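Local coordinates for shikimate 5-dehydrogenase (Mycobacterium fortuitum subsp. fortuitum DSM 46621, PDB 4XIJ), which probably catalyses the NADP-dependent interconversion of 3-dehydroshikimate and shikimate in the pathway leading to chorismate and the aromatic amino acids, at residues L81-Q86 and G106-D111; S96-V101 and A110-V115. All coordinates share one frame; numbering follows the deposited sequence. Where two conformers were deposited one is given.

Contact 1. Residues L81-Q86 and G106-D111; sequences LEFADQ and GGWRAD
Trp108 O takes two backbone N-H groups, those of Asp85 and Gln86. Gln86 N donates to Trp108 O at 3.2 Å. The bond from Asp85 N is weak, with an angle of 123° at the hydrogen. This starts a parallel pairing in the mixed beta sheet of the substrate-binding domain, where strand 86-87 lies at the sheet edge beside strand 108-111. The pairing continues with Ala110 N to Gln86 O at 2.8 Å. Gln86 pairs with Arg109, and Gln86 O also takes a CA-H contact from Arg109 CA at 3.3 Å.

The chain reaches this edge straight from helix 77-83. Ala84 is the first residue to leave the helix, and its CB rests on Ala110 CB at 3.5 Å. Leu81 CD1 approaches that same methyl more loosely.

The turn also bonds to the other strand through a side chain. Asp85 and Gln86 each have two modelled conformers. In the conformer given, Asp85 OD1 accepts Trp108 N at 2.9 Å, nearly straight at 175°, on its syn side. Asp85 OD2 of this conformer lies by Gly107 CA. Gln86 NE2 may donate to Asp85 OD2 from above the carboxylate plane, but this depends on the copies of both residues and is doubtful. The guanidinium of Arg109 leads away from Gln86, and its NH2 bonds to Gln259.

Phe83 and Trp108 form an apolar patch, and Val60 of helix 56-61 touches both rings. Their planes are inclined at 58°, neither stacked nor edge-to-face. Trp108 CD1 meets the edge of the Phe83 ring, near its plane: Phe83 CE2 and Phe83 CZ are each 3.7 Å from Trp108 CD1.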
ATOM      1  N   LEU A  81      -9.117  -3.195 -11.196  1.00 10.20           N
ATOM      2  CA  LEU A  81     -10.285  -3.725 -10.482  1.00 12.25           C
ATOM      3  C   LEU A  81     -11.462  -3.980 -11.441  1.00 13.61           C
ATOM      4  O   LEU A  81     -12.173  -5.000 -11.339  1.00 14.56           O
ATOM      5  CB  LEU A  81     -10.710  -2.738  -9.391  1.00 11.64           C
ATOM      6  CG  LEU A  81     -11.894  -3.215  -8.515  1.00 12.72           C
ATOM      7  CD1 LEU A  81     -11.506  -4.494  -7.752  1.00 15.06           C
ATOM      8  CD2 LEU A  81     -12.264  -2.104  -7.558  1.00 14.16           C
ATOM      9  N   GLU A  82     -11.682  -3.042 -12.363  1.00 15.66           N
ATOM     10  CA  GLU A  82     -12.754  -3.178 -13.355  1.00 18.57           C
ATOM     11  C   GLU A  82     -12.503  -4.288 -14.347  1.00 16.59           C
ATOM     12  O   GLU A  82     -13.438  -4.907 -14.837  1.00 18.77           O
ATOM     13  CB  GLU A  82     -12.948  -1.872 -14.123  1.00 22.46           C
ATOM     14  CG  GLU A  82     -13.473  -0.778 -13.274  1.00 26.47           C
ATOM     15  CD  GLU A  82     -14.632  -0.054 -13.932  1.00 32.17           C
ATOM     16  OE1 GLU A  82     -15.802  -0.218 -13.492  1.00 35.07           O
ATOM     17  OE2 GLU A  82     -14.368   0.680 -14.909  1.00 33.41           O
ATOM     18  N   PHE A  83     -11.240  -4.540 -14.660  1.00 13.63           N
ATOM     19  CA  PHE A  83     -10.894  -5.520 -15.692  1.00 13.26           C
ATOM     20  C   PHE A  83     -11.129  -6.948 -15.186  1.00 12.15           C
ATOM     21  O   PHE A  83     -11.595  -7.834 -15.937  1.00 12.11           O
ATOM     22  CB  PHE A  83      -9.423  -5.360 -16.129  1.00 11.89           C
ATOM     23  CG  PHE A  83      -8.892  -6.576 -16.796  1.00 12.99           C
ATOM     24  CD1 PHE A  83      -9.153  -6.828 -18.155  1.00 13.35           C
ATOM     25  CD2 PHE A  83      -8.164  -7.494 -16.076  1.00 13.72           C
ATOM     26  CE1 PHE A  83      -8.744  -8.036 -18.732  1.00 14.01           C
ATOM     27  CE2 PHE A  83      -7.734  -8.668 -16.648  1.00 14.32           C
ATOM     28  CZ  PHE A  83      -8.002  -8.939 -17.992  1.00 14.86           C
ATOM     29  N   ALA A  84     -10.819  -7.174 -13.896  1.00 11.64           N
ATOM     30  CA  ALA A  84     -10.688  -8.538 -13.368  1.00 12.22           C
ATOM     31  C   ALA A  84     -12.036  -9.264 -13.321  1.00 12.50           C
ATOM     32  O   ALA A  84     -13.070  -8.672 -12.990  1.00 14.33           O
ATOM     33  CB  ALA A  84     -10.086  -8.513 -11.982  1.00 12.88           C
ATOM     34  N   ASP A  85     -12.037 -10.559 -13.627  1.00 12.19           N
ATOM     35  CA  ASP A  85     -13.357 -11.171 -13.574  0.57 12.46           C
ATOM     36  C   ASP A  85     -13.649 -11.681 -12.141  1.00 13.06           C
ATOM     37  O   ASP A  85     -14.790 -11.990 -11.864  1.00 16.87           O
ATOM     38  CB  ASP A  85     -13.500 -12.250 -14.654  0.57 11.30           C
ATOM     39  CG  ASP A  85     -12.329 -13.203 -14.672  0.57 12.02           C
ATOM     40  OD1 ASP A  85     -11.231 -12.762 -15.088  0.57 10.95           O
ATOM     41  OD2 ASP A  85     -12.539 -14.376 -14.285  0.57 11.99           O
ATOM     42  N   GLN A  86     -12.685 -11.603 -11.228  1.00 13.08           N
ATOM     43  CA  GLN A  86     -12.877 -11.946  -9.837  0.50 12.61           C
ATOM     44  C   GLN A  86     -12.162 -10.882  -9.009  1.00 12.92           C
ATOM     45  O   GLN A  86     -11.137 -10.355  -9.457  1.00 12.31           O
ATOM     46  CB  GLN A  86     -12.330 -13.351  -9.571  0.50 12.17           C
ATOM     47  CG  GLN A  86     -13.004 -14.409 -10.499  0.50 10.43           C
ATOM     48  CD  GLN A  86     -12.171 -15.696 -10.746  0.50 11.31           C
ATOM     49  OE1 GLN A  86     -11.710 -16.323  -9.817  0.50 12.10           O
ATOM     50  NE2 GLN A  86     -12.001 -16.069 -12.015  0.50 11.66           N
ATOM     51  N   GLY A 106      -8.200 -19.852 -15.559  1.00 15.54           N
ATOM     52  CA  GLY A 106      -8.053 -18.882 -16.629  1.00 15.32           C
ATOM     53  C   GLY A 106      -8.338 -17.439 -16.312  1.00 14.06           C
ATOM     54  O   GLY A 106      -7.791 -16.554 -16.967  1.00 15.76           O
ATOM     55  N   GLY A 107      -9.189 -17.202 -15.324  1.00 12.26           N
ATOM     56  CA  GLY A 107      -9.581 -15.853 -14.945  1.00 11.13           C
ATOM     57  C   GLY A 107      -8.475 -15.040 -14.333  1.00 10.88           C
ATOM     58  O   GLY A 107      -7.390 -15.564 -14.070  1.00 12.29           O
ATOM     59  N   TRP A 108      -8.728 -13.759 -14.145  1.00  9.73           N
ATOM     60  CA  TRP A 108      -7.800 -12.891 -13.428  1.00 10.39           C
ATOM     61  C   TRP A 108      -8.502 -12.413 -12.180  1.00  9.32           C
ATOM     62  O   TRP A 108      -9.650 -11.940 -12.234  1.00  9.34           O
ATOM     63  CB  TRP A 108      -7.393 -11.680 -14.275  1.00  8.93           C
ATOM     64  CG  TRP A 108      -6.422 -11.956 -15.362  1.00  8.87           C
ATOM     65  CD1 TRP A 108      -6.700 -12.197 -16.695  1.00 10.30           C
ATOM     66  CD2 TRP A 108      -4.991 -12.006 -15.234  1.00  8.53           C
ATOM     67  NE1 TRP A 108      -5.523 -12.363 -17.396  1.00 10.67           N
ATOM     68  CE2 TRP A 108      -4.464 -12.262 -16.526  1.00  9.82           C
ATOM     69  CE3 TRP A 108      -4.094 -11.833 -14.158  1.00  8.88           C
ATOM     70  CZ2 TRP A 108      -3.096 -12.346 -16.772  1.00 10.99           C
ATOM     71  CZ3 TRP A 108      -2.722 -11.928 -14.404  1.00 10.43           C
ATOM     72  CH2 TRP A 108      -2.241 -12.192 -15.703  1.00 12.35           C
ATOM     73  N   ARG A 109      -7.822 -12.541 -11.051  1.00  8.42           N
ATOM     74  CA  ARG A 109      -8.355 -12.091  -9.772  1.00  8.47           C
ATOM     75  C   ARG A 109      -7.641 -10.809  -9.314  1.00  7.69           C
ATOM     76  O   ARG A 109      -6.399 -10.782  -9.193  1.00  9.06           O
ATOM     77  CB  ARG A 109      -8.207 -13.203  -8.718  1.00  9.32           C
ATOM     78  CG  ARG A 109      -8.815 -12.842  -7.329  1.00 10.81           C
ATOM     79  CD  ARG A 109      -8.583 -14.020  -6.320  1.00 12.64           C
ATOM     80  NE  ARG A 109      -7.168 -14.054  -5.935  1.00 15.93           N
ATOM     81  CZ  ARG A 109      -6.396 -15.147  -5.925  1.00 20.57           C
ATOM     82  NH1 ARG A 109      -6.887 -16.347  -6.242  1.00 24.09           N
ATOM     83  NH2 ARG A 109      -5.111 -15.043  -5.587  1.00 22.13           N
ATOM     84  N   ALA A 110      -8.418  -9.766  -9.028  1.00  8.04           N
ATOM     85  CA  ALA A 110      -7.891  -8.520  -8.515  1.00  7.54           C
ATOM     86  C   ALA A 110      -7.770  -8.514  -7.004  1.00  7.44           C
ATOM     87  O   ALA A 110      -8.679  -8.960  -6.312  1.00  9.03           O
ATOM     88  CB  ALA A 110      -8.776  -7.359  -8.902  1.00  9.30           C
ATOM     89  N   ASP A 111      -6.657  -7.995  -6.492  1.00  7.57           N
ATOM     90  CA  ASP A 111      -6.528  -7.829  -5.052  1.00  7.39           C
ATOM     91  C   ASP A 111      -5.866  -6.492  -4.784  1.00  7.32           C
ATOM     92  O   ASP A 111      -5.318  -5.844  -5.710  1.00  7.35           O
ATOM     93  CB  ASP A 111      -5.723  -8.986  -4.419  1.00  8.07           C
ATOM     94  CG  ASP A 111      -5.799  -9.046  -2.887  1.00  8.98           C
ATOM     95  OD1 ASP A 111      -6.685  -8.416  -2.248  1.00  8.95           O
ATOM     96  OD2 ASP A 111      -4.969  -9.791  -2.313  1.00 10.32           O
TER

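Contact 2. Residues S96-V101 and A110-V115; sequences SANTLV and ADNTDV. With SO4 (sulfate ion), chain E.
Asn98 OD1 is gripped from opposite faces of its amide plane, by Thr113 N at 2.7 Å and by the hydroxyl of Thr99. Its ND2 donates to Thr113 OG1 at 3.0 Å, with that oxygen close to the amide plane, and to sulfate O4. Asn98 CG sits between its backbone N and carbonyl carbon (chi1 76°), which brings the amide across to Thr113. Thr113 OG1 also bonds to Gln252 O, and Thr99 OG1 to Gln256, both on helix 246-261.

These bonds lie where the hairpin of strands 99-102 and 108-111 gives way to helix 114-122. Thr99 and Asp111 form an antiparallel hydrogen-bonded pair, with Asp111 N to Thr99 O at 2.9 Å. Next along, Leu100 CD2 packs on Ala110. Asn112 faces both ways: ND2 donates to Ser96 O at 3.0 Å from above the carbonyl plane, while OD1 caps the helix by accepting Val115 N.

Asp114 OD1 lies 2.6 Å from sulfate O4, and its OD2 pairs with Lys77. Lys77 and Thr73 also bind the sulfate, which probably came from the crystallisation liquor. The site is consistent with part of the shikimate pocket. The bonds at both amide ends fix the rotation of Asn98 and turn its N-H toward the anion.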
ATOM      1  N   SER A  96      -9.980  -0.153  -5.533  1.00 10.00           N
ATOM      2  CA  SER A  96      -8.947  -0.216  -6.570  1.00  9.65           C
ATOM      3  C   SER A  96      -8.121  -1.460  -6.292  1.00  9.21           C
ATOM      4  O   SER A  96      -8.179  -2.006  -5.200  1.00  9.58           O
ATOM      5  CB  SER A  96      -8.046   1.061  -6.570  1.00 10.74           C
ATOM      6  OG  SER A  96      -7.167   1.013  -5.451  1.00 14.96           O
ATOM      7  N   ALA A  97      -7.335  -1.886  -7.281  1.00  9.21           N
ATOM      8  CA  ALA A  97      -6.502  -3.082  -7.170  1.00  8.57           C
ATOM      9  C   ALA A  97      -5.074  -2.830  -7.630  1.00  9.11           C
ATOM     10  O   ALA A  97      -4.853  -2.268  -8.724  1.00 10.54           O
ATOM     11  CB  ALA A  97      -7.106  -4.252  -7.998  1.00  8.55           C
ATOM     12  N   ASN A  98      -4.099  -3.253  -6.822  1.00  7.56           N
ATOM     13  CA  ASN A  98      -2.717  -3.141  -7.265  1.00  7.56           C
ATOM     14  C   ASN A  98      -2.122  -4.485  -7.691  1.00  7.09           C
ATOM     15  O   ASN A  98      -0.921  -4.579  -7.904  1.00  7.38           O
ATOM     16  CB  ASN A  98      -1.844  -2.529  -6.160  1.00  7.90           C
ATOM     17  CG  ASN A  98      -1.541  -3.540  -5.050  1.00  8.01           C
ATOM     18  OD1 ASN A  98      -2.336  -4.439  -4.815  1.00  8.45           O
ATOM     19  ND2 ASN A  98      -0.390  -3.427  -4.400  1.00  9.92           N
ATOM     20  N   THR A  99      -2.968  -5.506  -7.811  1.00  7.70           N
ATOM     21  CA  THR A  99      -2.516  -6.875  -8.047  1.00  7.98           C
ATOM     22  C   THR A  99      -3.522  -7.600  -8.897  1.00  7.34           C
ATOM     23  O   THR A  99      -4.733  -7.515  -8.641  1.00  8.96           O
ATOM     24  CB  THR A  99      -2.354  -7.675  -6.734  1.00  7.85           C
ATOM     25  OG1 THR A  99      -1.510  -6.956  -5.816  1.00  8.13           O
ATOM     26  CG2 THR A  99      -1.702  -9.077  -6.987  1.00 10.31           C
ATOM     27  N   LEU A 100      -3.017  -8.302  -9.914  1.00  7.58           N
ATOM     28  CA  LEU A 100      -3.865  -9.185 -10.741  1.00  7.34           C
ATOM     29  C   LEU A 100      -3.219 -10.543 -10.753  1.00  8.13           C
ATOM     30  O   LEU A 100      -2.036 -10.650 -11.074  1.00  9.29           O
ATOM     31  CB  LEU A 100      -4.017  -8.637 -12.161  1.00  8.54           C
ATOM     32  CG  LEU A 100      -4.866  -7.366 -12.286  1.00  8.66           C
ATOM     33  CD1 LEU A 100      -4.655  -6.721 -13.666  1.00 10.45           C
ATOM     34  CD2 LEU A 100      -6.331  -7.710 -12.017  1.00  9.68           C
ATOM     35  N   VAL A 101      -3.975 -11.555 -10.334  1.00  8.86           N
ATOM     36  CA  VAL A 101      -3.407 -12.901 -10.247  1.00 10.97           C
ATOM     37  C   VAL A 101      -4.132 -13.838 -11.199  1.00 10.61           C
ATOM     38  O   VAL A 101      -5.361 -13.892 -11.189  1.00 11.24           O
ATOM     39  CB  VAL A 101      -3.494 -13.497  -8.822  1.00 12.67           C
ATOM     40  CG1 VAL A 101      -2.768 -14.911  -8.774  1.00 13.05           C
ATOM     41  CG2 VAL A 101      -2.858 -12.535  -7.841  1.00 14.06           C
ATOM     42  N   ALA A 110      -8.418  -9.766  -9.028  1.00  8.04           N
ATOM     43  CA  ALA A 110      -7.891  -8.520  -8.515  1.00  7.54           C
ATOM     44  C   ALA A 110      -7.770  -8.514  -7.004  1.00  7.44           C
ATOM     45  O   ALA A 110      -8.679  -8.960  -6.312  1.00  9.03           O
ATOM     46  CB  ALA A 110      -8.776  -7.359  -8.902  1.00  9.30           C
ATOM     47  N   ASP A 111      -6.657  -7.995  -6.492  1.00  7.57           N
ATOM     48  CA  ASP A 111      -6.528  -7.829  -5.052  1.00  7.39           C
ATOM     49  C   ASP A 111      -5.866  -6.492  -4.784  1.00  7.32           C
ATOM     50  O   ASP A 111      -5.318  -5.844  -5.710  1.00  7.35           O
ATOM     51  CB  ASP A 111      -5.723  -8.986  -4.419  1.00  8.07           C
ATOM     52  CG  ASP A 111      -5.799  -9.046  -2.887  1.00  8.98           C
ATOM     53  OD1 ASP A 111      -6.685  -8.416  -2.248  1.00  8.95           O
ATOM     54  OD2 ASP A 111      -4.969  -9.791  -2.313  1.00 10.32           O
ATOM     55  N   ASN A 112      -5.927  -6.067  -3.533  1.00  9.03           N
ATOM     56  CA  ASN A 112      -5.224  -4.855  -3.142  1.00  8.77           C
ATOM     57  C   ASN A 112      -4.256  -5.152  -2.005  1.00  8.74           C
ATOM     58  O   ASN A 112      -4.676  -5.299  -0.866  1.00 11.33           O
ATOM     59  CB  ASN A 112      -6.228  -3.747  -2.746  1.00 10.54           C
ATOM     60  CG  ASN A 112      -5.532  -2.421  -2.585  1.00 11.92           C
ATOM     61  OD1 ASN A 112      -4.575  -2.333  -1.783  1.00 14.14           O
ATOM     62  ND2 ASN A 112      -5.949  -1.385  -3.356  1.00 11.66           N
ATOM     63  N   THR A 113      -2.961  -5.282  -2.316  1.00  7.30           N
ATOM     64  CA  THR A 113      -2.020  -5.566  -1.257  1.00  7.09           C
ATOM     65  C   THR A 113      -1.399  -4.296  -0.671  1.00  8.31           C
ATOM     66  O   THR A 113      -0.597  -4.385   0.248  1.00  9.12           O
ATOM     67  CB  THR A 113      -0.896  -6.508  -1.714  1.00  8.27           C
ATOM     68  OG1 THR A 113      -0.012  -5.800  -2.615  1.00  9.30           O
ATOM     69  CG2 THR A 113      -1.484  -7.777  -2.350  1.00  8.05           C
ATOM     70  N   ASP A 114      -1.821  -3.105  -1.146  1.00  8.25           N
ATOM     71  CA  ASP A 114      -1.467  -1.862  -0.440  1.00  7.13           C
ATOM     72  C   ASP A 114      -2.036  -1.945   0.991  1.00  7.23           C
ATOM     73  O   ASP A 114      -1.441  -1.388   1.933  1.00  8.51           O
ATOM     74  CB  ASP A 114      -1.976  -0.616  -1.191  1.00  9.40           C
ATOM     75  CG  ASP A 114      -1.306  -0.447  -2.521  1.00 11.95           C
ATOM     76  OD1 ASP A 114      -0.086  -0.620  -2.592  1.00 12.48           O
ATOM     77  OD2 ASP A 114      -1.975  -0.137  -3.510  1.00 13.92           O
ATOM     78  N   VAL A 115      -3.166  -2.645   1.160  1.00  8.02           N
ATOM     79  CA  VAL A 115      -3.702  -2.866   2.491  1.00  8.97           C
ATOM     80  C   VAL A 115      -2.679  -3.612   3.385  1.00  8.75           C
ATOM     81  O   VAL A 115      -2.444  -3.237   4.561  1.00  8.19           O
ATOM     82  CB  VAL A 115      -5.034  -3.627   2.407  1.00 11.92           C
ATOM     83  CG1 VAL A 115      -5.442  -4.078   3.756  1.00 13.81           C
ATOM     84  CG2 VAL A 115      -6.108  -2.701   1.776  1.00 14.35           C
TER
HETATM   85  S   SO4 E 304       1.921   0.164  -5.667  0.55 20.15           S
HETATM   86  O1  SO4 E 304       2.990   0.442  -4.671  0.55 22.24           O
HETATM   87  O2  SO4 E 304       1.540   1.488  -6.250  0.55 17.29           O
HETATM   88  O3  SO4 E 304       2.385  -0.734  -6.764  0.55 21.55           O
HETATM   89  O4  SO4 E 304       0.914  -0.635  -4.956  0.55 17.50           O

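In the fold
From the N terminus, residues 81-86 carry the chain from helix 77-83 to the edge strand 86-87. Helix 89-94 follows, then residues 96-101, the hairpin turn, and residues 106-111 and 110-115. Contact 1 closes the longer loop, which includes helix 89-94 and strand 99-102. Contact 2 closes the short hairpin loop. The two closures cross, because 96-101 lies within the first loop while its partner runs on past the end of contact 1. They share Ala110 and Asp111. Strand 108-111 thus has strand 86-87 on one side and strand 99-102 on the other. Contact 1 ties the sheet edge to helix 77-83; contact 2 ties the sheet to helix 114-122.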